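Local structure of acyl-CoA thioesterase (Alicyclobacillus acidocaldarius subsp. acidocaldarius, 3RQB) at the interface of chains A and B. The protein is of unknown function but probably hydrolyses acyl-CoA thioesters, having a hot-dog fold and belonging to the acyl-CoA thioesterase family. Sequence-based numbering; all coordinates share one arbitrary frame. Chains: chain A/B, Uncharacterized protein.

Contact 1: the interface of chains A and B. Residues chain A 114-116, 118, 216, 218; chain B 240-243.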
# COMPACT_ATOMS: atom_id res chain seq x y z
N ILE A 114 -11.02 15.02 5.40
CA ILE A 114 -12.24 14.92 6.18
C ILE A 114 -13.21 13.86 5.67
O ILE A 114 -13.48 13.77 4.46
CB ILE A 114 -12.96 16.26 6.28
CG1 ILE A 114 -14.10 16.17 7.31
CG2 ILE A 114 -13.45 16.69 4.91
CD1 ILE A 114 -14.93 17.45 7.49
N ARG A 115 -13.71 13.06 6.61
CA ARG A 115 -14.72 12.04 6.35
C ARG A 115 -16.10 12.64 6.49
O ARG A 115 -16.44 13.19 7.55
CB ARG A 115 -14.58 10.88 7.35
CG ARG A 115 -13.19 10.27 7.41
CD ARG A 115 -12.78 9.68 6.07
NE ARG A 115 -13.60 8.53 5.69
CZ ARG A 115 -13.30 7.27 5.99
NH1 ARG A 115 -12.20 6.99 6.68
NH2 ARG A 115 -14.10 6.29 5.61
N ARG A 116 -16.90 12.54 5.43
CA ARG A 116 -18.27 13.06 5.44
C ARG A 116 -19.32 11.95 5.41
O ARG A 116 -19.09 10.87 4.86
CB ARG A 116 -18.48 14.02 4.27
CG ARG A 116 -17.61 15.25 4.34
CD ARG A 116 -17.95 16.24 3.24
NE ARG A 116 -18.11 17.59 3.77
CZ ARG A 116 -17.16 18.52 3.75
NH1 ARG A 116 -15.97 18.27 3.20
NH2 ARG A 116 -17.40 19.72 4.26
N SER A 118 -21.95 9.55 4.32
CA SER A 118 -22.15 9.10 2.95
C SER A 118 -22.62 7.66 2.95
O SER A 118 -22.75 7.05 4.01
CB SER A 118 -20.84 9.20 2.16
OG SER A 118 -20.00 8.07 2.41
N LEU A 216 -10.18 2.79 7.16
CA LEU A 216 -11.49 2.81 6.53
C LEU A 216 -12.66 3.23 7.42
O LEU A 216 -13.70 3.64 6.91
CB LEU A 216 -11.76 1.47 5.86
CG LEU A 216 -10.81 1.21 4.68
CD1 LEU A 216 -11.01 -0.18 4.12
CD2 LEU A 216 -11.02 2.24 3.60
N ASP A 218 -14.45 5.87 9.83
CA ASP A 218 -14.35 7.29 10.10
C ASP A 218 -13.83 7.45 11.53
O ASP A 218 -13.91 6.53 12.34
CB ASP A 218 -15.70 7.98 9.89
CG ASP A 218 -16.53 8.03 11.14
OD1 ASP A 218 -17.14 6.99 11.48
OD2 ASP A 218 -16.58 9.11 11.77
N SER B 240 -17.01 3.48 3.21
CA SER B 240 -17.55 4.20 4.36
C SER B 240 -17.22 5.68 4.34
O SER B 240 -16.11 6.07 3.96
CB SER B 240 -17.05 3.58 5.66
OG SER B 240 -17.55 4.30 6.78
N HIS B 241 -18.19 6.49 4.72
CA HIS B 241 -17.95 7.89 5.03
C HIS B 241 -17.05 8.57 4.01
O HIS B 241 -16.09 9.26 4.38
CB HIS B 241 -17.36 8.03 6.43
CG HIS B 241 -18.36 7.84 7.53
ND1 HIS B 241 -19.05 6.66 7.71
CD2 HIS B 241 -18.80 8.68 8.50
CE1 HIS B 241 -19.86 6.77 8.74
NE2 HIS B 241 -19.73 7.99 9.24
N GLY B 242 -17.33 8.37 2.73
CA GLY B 242 -16.64 9.13 1.71
C GLY B 242 -15.47 8.44 1.03
O GLY B 242 -14.90 8.99 0.10
N TYR B 243 -15.10 7.25 1.49
CA TYR B 243 -13.99 6.54 0.86
C TYR B 243 -14.23 5.05 0.66
O TYR B 243 -15.09 4.45 1.31
CB TYR B 243 -12.69 6.75 1.62
CG TYR B 243 -12.17 8.15 1.50
CD1 TYR B 243 -11.24 8.49 0.53
CD2 TYR B 243 -12.64 9.14 2.34
CE1 TYR B 243 -10.77 9.80 0.42
CE2 TYR B 243 -12.20 10.44 2.24
CZ TYR B 243 -11.26 10.77 1.29
OH TYR B 243 -10.83 12.09 1.23
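The carboxylate of A:Asp218 lies over one face of the B:His241 ring, with the two planes nearly parallel at 6°. This is part of a two-fold interface between two hot-dog-fold chains of the acyl-CoA thioesterase family. OD1 of A:Asp218 sits toward the rim of the ring, 3.6 Å from NE2 of B:His241. The methylene CB of A:Asp218 rests against the same imidazole, 3.5 Å from CD2 of B:His241. The second flat group is the guanidinium of A:Arg115. CB of B:Tyr243 lies over one of its faces and A:Asp218 CA over the other, both toward the rim. The ring of B:Tyr243 itself stands nearly upright to the guanidinium, 81° between planes, and its CD2 is 3.5 Å from A:Arg115 NE. Backbone carbonyls line the guanidinium edge. NE of A:Arg115 gives a nearly straight hydrogen bond to the carbonyl O of B:His241 at 2.9 Å. NH2 of A:Arg115 donates to B:Ser240 O across the interface at 2.6 Å. The same NH2 of A:Arg115 donates to A:Leu216 O in its own chain at 3.0 Å, which holds the guanidinium against rotation. In all three bonds the donor stands above the plane of the carbonyl. Bends at chi2 and chi3 fold the arginine back to reach these carbonyls. Beyond the guanidinium, the hydroxyl OG of A:Ser118 accepts from the backbone N of B:Gly242 at 2.7 Å. Within chain B, OG of B:Ser240 and ND1 of B:His241 share a hydrogen bond at 2.9 Å, which may steady the ring.

Contact 2: the interface of chains A and B. Residues chain A 238-241, 267; chain B 115, 118-121, 216, 218.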
# COMPACT_ATOMS: atom_id res chain seq x y z
N GLY A 238 1.83 -14.61 -1.92
CA GLY A 238 2.91 -15.43 -2.44
C GLY A 238 4.30 -15.08 -1.94
O GLY A 238 4.54 -14.01 -1.38
N PHE A 239 5.22 -16.03 -2.14
CA PHE A 239 6.60 -15.93 -1.68
C PHE A 239 7.45 -16.29 -2.86
O PHE A 239 7.36 -17.41 -3.36
CB PHE A 239 6.90 -16.97 -0.60
CG PHE A 239 5.87 -17.04 0.48
CD1 PHE A 239 6.11 -16.49 1.73
CD2 PHE A 239 4.65 -17.66 0.25
CE1 PHE A 239 5.15 -16.56 2.73
CE2 PHE A 239 3.68 -17.72 1.23
CZ PHE A 239 3.93 -17.17 2.48
N SER A 240 8.25 -15.33 -3.33
CA SER A 240 9.20 -15.61 -4.39
C SER A 240 10.41 -14.72 -4.34
O SER A 240 10.31 -13.53 -4.09
CB SER A 240 8.54 -15.46 -5.76
OG SER A 240 9.53 -15.42 -6.77
N HIS A 241 11.57 -15.32 -4.61
CA HIS A 241 12.79 -14.58 -4.84
C HIS A 241 13.09 -13.51 -3.78
O HIS A 241 13.28 -12.34 -4.11
CB HIS A 241 12.79 -13.99 -6.25
CG HIS A 241 12.83 -15.04 -7.33
ND1 HIS A 241 11.99 -16.13 -7.33
CD2 HIS A 241 13.63 -15.17 -8.41
CE1 HIS A 241 12.27 -16.89 -8.38
NE2 HIS A 241 13.26 -16.33 -9.05
N MSE A 267 13.07 -11.78 3.00
CA MSE A 267 13.29 -13.08 3.64
C MSE A 267 14.59 -13.75 3.19
O MSE A 267 14.99 -13.65 2.02
CB MSE A 267 12.12 -14.04 3.43
CG MSE A 267 11.99 -14.55 2.00
SE MSE A 267 10.51 -15.82 1.73
CE MSE A 267 10.39 -15.76 -0.23
N ARG B 115 17.62 -8.93 -6.08
CA ARG B 115 17.16 -10.17 -5.45
C ARG B 115 17.70 -11.45 -6.08
O ARG B 115 18.01 -11.52 -7.29
CB ARG B 115 15.63 -10.21 -5.32
CG ARG B 115 14.88 -9.72 -6.54
CD ARG B 115 13.47 -9.25 -6.18
NE ARG B 115 12.59 -10.34 -5.75
CZ ARG B 115 11.28 -10.34 -5.98
NH1 ARG B 115 10.72 -9.33 -6.62
NH2 ARG B 115 10.53 -11.36 -5.57
N SER B 118 14.92 -17.89 -4.07
CA SER B 118 14.65 -18.45 -2.76
C SER B 118 13.67 -19.61 -2.89
O SER B 118 13.23 -19.93 -3.99
CB SER B 118 14.04 -17.37 -1.88
OG SER B 118 12.88 -16.83 -2.48
N TRP B 119 13.35 -20.24 -1.77
CA TRP B 119 12.19 -21.12 -1.75
C TRP B 119 10.99 -20.27 -2.12
O TRP B 119 10.88 -19.10 -1.73
CB TRP B 119 11.98 -21.73 -0.37
CG TRP B 119 10.58 -22.24 -0.16
CD1 TRP B 119 10.08 -23.46 -0.52
CD2 TRP B 119 9.50 -21.53 0.47
NE1 TRP B 119 8.76 -23.56 -0.16
CE2 TRP B 119 8.38 -22.39 0.45
CE3 TRP B 119 9.37 -20.26 1.04
CZ2 TRP B 119 7.14 -22.01 0.98
CZ3 TRP B 119 8.14 -19.88 1.56
CH2 TRP B 119 7.04 -20.75 1.53
N SER B 120 10.08 -20.84 -2.89
CA SER B 120 8.92 -20.09 -3.31
C SER B 120 7.65 -20.90 -3.22
O SER B 120 7.65 -22.12 -3.38
CB SER B 120 9.10 -19.58 -4.73
OG SER B 120 7.89 -19.00 -5.19
N HIS B 121 6.56 -20.21 -2.96
CA HIS B 121 5.26 -20.83 -2.96
C HIS B 121 4.24 -19.77 -3.31
O HIS B 121 4.50 -18.57 -3.15
CB HIS B 121 4.97 -21.42 -1.58
CG HIS B 121 3.64 -22.08 -1.48
ND1 HIS B 121 2.54 -21.47 -0.92
CD2 HIS B 121 3.22 -23.30 -1.89
CE1 HIS B 121 1.50 -22.28 -0.98
NE2 HIS B 121 1.89 -23.40 -1.57
N LEU B 216 5.79 -8.90 -7.03
CA LEU B 216 6.16 -10.14 -6.35
C LEU B 216 7.05 -11.02 -7.22
O LEU B 216 7.96 -11.70 -6.74
CB LEU B 216 4.92 -10.90 -5.87
CG LEU B 216 4.13 -10.07 -4.84
CD1 LEU B 216 2.64 -10.41 -4.86
CD2 LEU B 216 4.73 -10.24 -3.45
N ASP B 218 9.92 -11.99 -9.72
CA ASP B 218 11.27 -11.57 -10.08
C ASP B 218 11.20 -10.86 -11.41
O ASP B 218 10.38 -11.18 -12.26
CB ASP B 218 12.17 -12.79 -10.22
CG ASP B 218 11.62 -13.79 -11.23
OD1 ASP B 218 10.53 -14.35 -10.97
OD2 ASP B 218 12.28 -14.02 -12.28
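B:Trp119 reaches over one face of the A:Phe239 ring with the six-membered part of its indole. The two side chains lie side by side and point the same way. CZ3 of B:Trp119 is 3.8 Å from CG of A:Phe239, and the overlap falls toward the rim of the phenyl ring. The carbonyl O of B:His121 lies at the edge of that ring, in its plane. The terminal methyl CE of the selenomethionine A:Met267 borders this centre, near the polar atoms B:Ser118 OG and B:Trp119 O. Its extended chain carries the methyl there. Around this centre the backbones pair. A:Phe239 N donates to B:His121 O at 2.8 Å, and B:His121 N returns a bond to A:Phe239 O at 2.9 Å. The hydroxyl OG of B:Ser120, anti to its backbone N (chi1 172°), also donates to A:Phe239 O, which is thus held by two donors. At the rim, A:His241 N gives a hydrogen bond to B:Ser118 OG, 2.9 Å. B:Arg115 donates hydrogen bonds from NH2 to A:Ser240 O (2.6 Å) and from NE to A:His241 O (2.7 Å). The same NH2 donates to B:Leu216 O at 2.8 Å, which positions the guanidinium. B:Asp218 stacks on the A:His241 ring, planes 17° apart. In the hot-dog fold, the site joins strand 238-240 of chain A antiparallel to the short strand 121-122 of chain B, near the end of strand 257-267 of chain A.

Contact 3: the interface of chains A and B. Residues chain A 124, 216, 249, 257, 260; chain B 235, 237-238, 245.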
# COMPACT_ATOMS: atom_id res chain seq x y z
N ALA A 124 -16.17 -7.27 2.25
CA ALA A 124 -15.48 -8.44 2.79
C ALA A 124 -16.19 -9.03 3.99
O ALA A 124 -16.91 -8.32 4.70
CB ALA A 124 -14.04 -8.09 3.14
N LEU A 216 -10.18 2.79 7.16
CA LEU A 216 -11.49 2.81 6.53
C LEU A 216 -12.66 3.23 7.42
O LEU A 216 -13.70 3.64 6.91
CB LEU A 216 -11.76 1.47 5.86
CG LEU A 216 -10.81 1.21 4.68
CD1 LEU A 216 -11.01 -0.18 4.12
CD2 LEU A 216 -11.02 2.24 3.60
N GLU A 249 -6.54 -7.02 7.70
CA GLU A 249 -7.77 -6.28 7.94
C GLU A 249 -7.94 -6.15 9.46
O GLU A 249 -7.55 -7.05 10.21
CB GLU A 249 -8.97 -7.01 7.34
CG GLU A 249 -8.71 -7.58 5.95
CD GLU A 249 -9.77 -8.57 5.50
OE1 GLU A 249 -10.65 -8.92 6.31
OE2 GLU A 249 -9.70 -9.01 4.32
N LEU A 257 -15.42 -2.71 9.90
CA LEU A 257 -14.09 -2.70 9.32
C LEU A 257 -13.38 -1.37 9.57
O LEU A 257 -13.84 -0.29 9.21
CB LEU A 257 -14.13 -3.00 7.83
CG LEU A 257 -12.82 -2.65 7.15
CD1 LEU A 257 -11.72 -3.58 7.60
CD2 LEU A 257 -13.02 -2.72 5.66
N THR A 260 -7.22 -1.44 6.66
CA THR A 260 -6.59 -2.54 5.93
C THR A 260 -5.11 -2.21 5.86
O THR A 260 -4.75 -1.04 6.01
CB THR A 260 -7.13 -2.71 4.49
OG1 THR A 260 -7.15 -1.44 3.83
CG2 THR A 260 -8.52 -3.30 4.51
N ARG B 235 -10.74 -6.59 -6.09
CA ARG B 235 -11.84 -6.75 -5.16
C ARG B 235 -11.90 -5.51 -4.28
O ARG B 235 -11.00 -4.65 -4.31
CB ARG B 235 -11.72 -8.03 -4.32
CG ARG B 235 -10.73 -7.97 -3.16
CD ARG B 235 -10.61 -9.32 -2.42
NE ARG B 235 -9.60 -9.28 -1.36
CZ ARG B 235 -9.85 -9.08 -0.06
NH1 ARG B 235 -11.10 -8.90 0.36
NH2 ARG B 235 -8.85 -9.07 0.82
N THR B 237 -13.08 -3.92 -0.27
CA THR B 237 -13.24 -4.32 1.11
C THR B 237 -14.47 -3.65 1.72
O THR B 237 -15.44 -4.32 2.08
CB THR B 237 -11.98 -3.99 1.92
OG1 THR B 237 -10.83 -4.18 1.10
CG2 THR B 237 -11.90 -4.91 3.12
N GLY B 238 -14.46 -2.33 1.81
CA GLY B 238 -15.61 -1.63 2.33
C GLY B 238 -15.76 -0.26 1.69
O GLY B 238 -14.88 0.19 0.96
N ASP B 245 -11.82 1.29 -1.02
CA ASP B 245 -10.51 0.74 -1.32
C ASP B 245 -10.58 -0.36 -2.38
O ASP B 245 -11.61 -0.99 -2.59
CB ASP B 245 -9.88 0.16 -0.05
CG ASP B 245 -10.33 -1.27 0.21
OD1 ASP B 245 -11.53 -1.57 0.03
OD2 ASP B 245 -9.47 -2.09 0.59
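B:Thr237 pushes its methyl CG2 into a close apolar cluster of chain A, at the interface of two hot-dog-fold acyl-CoA thioesterase family chains. A:Leu257 crosses the threonine at about a right angle, with its CD2 3.5 Å from CG2 of B:Thr237. A:Ala124 CB touches the same methyl, CG2 of B:Thr237, at 3.8 Å. The methyl CG2 of A:Thr260 meets it tip to tip. The threonine methyl is anti to its own backbone N, which turns it toward chain A while the hydroxyl faces B:Asp245. Close by, A:Ala124 N donates to the carbonyl O of B:Thr237 at 3.0 Å, in the carbonyl plane and on a lone pair. Second-shell support comes from B:Asp245. Its OD1 accepts from B:Thr237 N at 2.8 Å and its OD2 from the hydroxyl OG1 of B:Thr237 at 2.5 Å, each oxygen using its syn lone pair. This two-point grip fixes the rotation of the threonine. An alanine in place of B:Asp245 would probably leave the threonine N-H and hydroxyl without these acceptors and set the side chain free to turn. The aspartate's own reach across the interface is slight: A:Leu216 CD1 lies 4.1 Å from CG of B:Asp245. The looser side is ionic. B:Arg235, extended from CG to NE, meets A:Glu249 tip to tip in a long salt bridge, NH2 to OE2 at 3.6 Å. The carboxylate oxygen lies at the guanidinium edge, but the two planes are turned 43° apart.

Contact 1 and contact 2 are partly equivalent, related by the two-fold axis with the chains exchanged, and their C-alpha centres are about 37 Å apart. Each sets residues 240 and 241 of one chain against Arg115, Ser118, Leu216 and Asp218 of the other. Contact 3 lies about 13 Å from contact 1 and about 26 Å from contact 2. It shares A:Leu216 with contact 1, and both draw on strands 230-240 and 243-251 of chain B. The interface therefore runs along these strands, with reciprocal contacts at its ends. This is consistent with a dimer, though the structure alone does not show the state in solution.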